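Local coordinates for SAM-dependent O-methyltransferase (Thermotoga maritima, PDB 1O54), which probably catalyses the S-adenosylmethionine-dependent methylation of adenosine 58 in tRNA to N1-methyladenosine, working as a homotetramer, at residues A[105-110]-A[235-240]. Numbering follows the deposited sequence.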
# COMPACT_ATOMS: atom_id res chain seq x y z
N ALA A 105 1.07 -4.36 -20.72
CA ALA A 105 1.56 -5.07 -21.92
C ALA A 105 1.72 -6.59 -21.65
O ALA A 105 1.39 -7.43 -22.49
CB ALA A 105 2.84 -4.44 -22.44
N MET A 106 2.16 -6.97 -20.45
CA MET A 106 2.27 -8.35 -20.12
C MET A 106 0.91 -8.97 -19.93
O MET A 106 0.69 -10.09 -20.37
CB MET A 106 3.15 -8.59 -18.90
CG MET A 106 3.58 -10.07 -18.79
SD MET A 106 4.75 -10.33 -17.48
CE MET A 106 5.00 -12.17 -17.57
N MET A 107 -0.00 -8.26 -19.27
CA MET A 107 -1.38 -8.79 -19.07
C MET A 107 -2.11 -9.02 -20.41
O MET A 107 -2.89 -10.00 -20.52
CB MET A 107 -2.22 -7.88 -18.17
CG MET A 107 -1.73 -7.87 -16.71
SD MET A 107 -2.31 -9.30 -15.81
CE MET A 107 -4.00 -8.64 -15.34
N LEU A 108 -1.86 -8.12 -21.37
CA LEU A 108 -2.35 -8.25 -22.77
C LEU A 108 -1.61 -9.32 -23.61
O LEU A 108 -2.01 -9.61 -24.76
CB LEU A 108 -2.28 -6.90 -23.48
CG LEU A 108 -3.23 -5.82 -22.99
CD1 LEU A 108 -3.07 -4.55 -23.75
CD2 LEU A 108 -4.71 -6.28 -23.08
N ASP A 109 -0.58 -9.93 -23.02
CA ASP A 109 0.20 -11.01 -23.63
C ASP A 109 0.80 -10.58 -24.97
O ASP A 109 0.93 -11.40 -25.89
CB ASP A 109 -0.65 -12.26 -23.82
CG ASP A 109 0.20 -13.51 -24.02
OD1 ASP A 109 1.22 -13.72 -23.32
OD2 ASP A 109 -0.13 -14.35 -24.88
N VAL A 110 1.17 -9.30 -25.08
CA VAL A 110 1.70 -8.77 -26.34
C VAL A 110 3.03 -9.47 -26.65
O VAL A 110 3.94 -9.52 -25.81
CB VAL A 110 1.87 -7.24 -26.35
CG1 VAL A 110 2.31 -6.76 -27.69
CG2 VAL A 110 0.58 -6.54 -25.90
N GLU A 235 -11.13 -8.17 -14.81
CA GLU A 235 -10.35 -7.84 -13.61
C GLU A 235 -10.03 -6.36 -13.54
O GLU A 235 -9.93 -5.69 -14.55
CB GLU A 235 -9.05 -8.59 -13.61
CG GLU A 235 -9.20 -10.11 -13.65
CD GLU A 235 -7.92 -10.88 -13.34
OE1 GLU A 235 -6.81 -10.29 -13.27
OE2 GLU A 235 -8.04 -12.13 -13.21
N VAL A 236 -9.90 -5.86 -12.31
CA VAL A 236 -9.55 -4.47 -12.06
C VAL A 236 -8.37 -4.46 -11.08
O VAL A 236 -8.46 -5.07 -10.00
CB VAL A 236 -10.74 -3.70 -11.46
CG1 VAL A 236 -10.34 -2.28 -11.09
CG2 VAL A 236 -11.95 -3.72 -12.36
N TRP A 237 -7.30 -3.77 -11.44
CA TRP A 237 -6.06 -3.73 -10.66
C TRP A 237 -5.62 -2.28 -10.41
O TRP A 237 -5.81 -1.40 -11.26
CB TRP A 237 -4.94 -4.47 -11.41
CG TRP A 237 -5.11 -5.92 -11.40
CD1 TRP A 237 -5.74 -6.70 -12.36
CD2 TRP A 237 -4.66 -6.82 -10.39
NE1 TRP A 237 -5.71 -8.03 -11.97
CE2 TRP A 237 -5.05 -8.12 -10.78
CE3 TRP A 237 -3.97 -6.67 -9.19
CZ2 TRP A 237 -4.75 -9.26 -10.00
CZ3 TRP A 237 -3.66 -7.79 -8.43
CH2 TRP A 237 -4.08 -9.06 -8.82
N GLU A 238 -5.00 -2.06 -9.26
CA GLU A 238 -4.20 -0.88 -9.05
C GLU A 238 -2.87 -1.31 -8.44
O GLU A 238 -2.79 -2.36 -7.77
CB GLU A 238 -4.89 0.13 -8.12
CG GLU A 238 -4.77 -0.21 -6.67
CD GLU A 238 -5.50 0.79 -5.75
OE1 GLU A 238 -5.42 2.02 -5.92
OE2 GLU A 238 -6.11 0.28 -4.82
N SER A 239 -1.85 -0.52 -8.66
CA SER A 239 -0.56 -0.80 -8.04
C SER A 239 -0.01 0.43 -7.33
O SER A 239 -0.26 1.59 -7.78
CB SER A 239 0.45 -1.26 -9.08
OG SER A 239 0.76 -0.22 -9.97
N LEU A 240 0.72 0.19 -6.23
CA LEU A 240 1.48 1.19 -5.52
C LEU A 240 2.92 0.74 -5.56
O LEU A 240 3.23 -0.38 -5.14
CB LEU A 240 1.04 1.32 -4.05
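Met107 reaches from the last helical turn of 98-107 to Glu235 and Trp237 on strand 234-245, joining a helix of the class I (Rossmann-like) methyltransferase fold to an antiparallel strand of its mixed sheet. The helix ends in a Schellman motif, with Asp109 at positive phi (57°) and Val110 N bonded to Ala105 O at 3.2 Å. From CB, which points toward the strand, the Met107 chain leaves with CG anti to the carbonyl carbon (chi1 -68°), then bends about CB-CG and again about CG-SD, which swings CE round to the strand. CB, CG and SD make no contact with residues 235-240; CE does the touching. It lies 3.8 Å from Trp237 NE1, oblique to the indole, and 4.0 Å from Trp237 CD1, while Glu235 OE1 is 3.9 Å from the same methyl. Glu235 and Trp237, two residues apart, are tied together, so that CE meets NE1 and OE1 together. A leucine in place of Trp237 would probably leave Glu235 OE1 without this donor and the carboxylate freer to turn, and take away the indole atoms that CE touches. Pro243 of a second subunit packs on the indole, and residues 236-240 continue the sheet into that chain. The tie itself is nearly straight: Trp237 NE1 donates to the anti side of Glu235 OE1 over 2.8 Å, in the indole plane but 30° out of the carboxylate's.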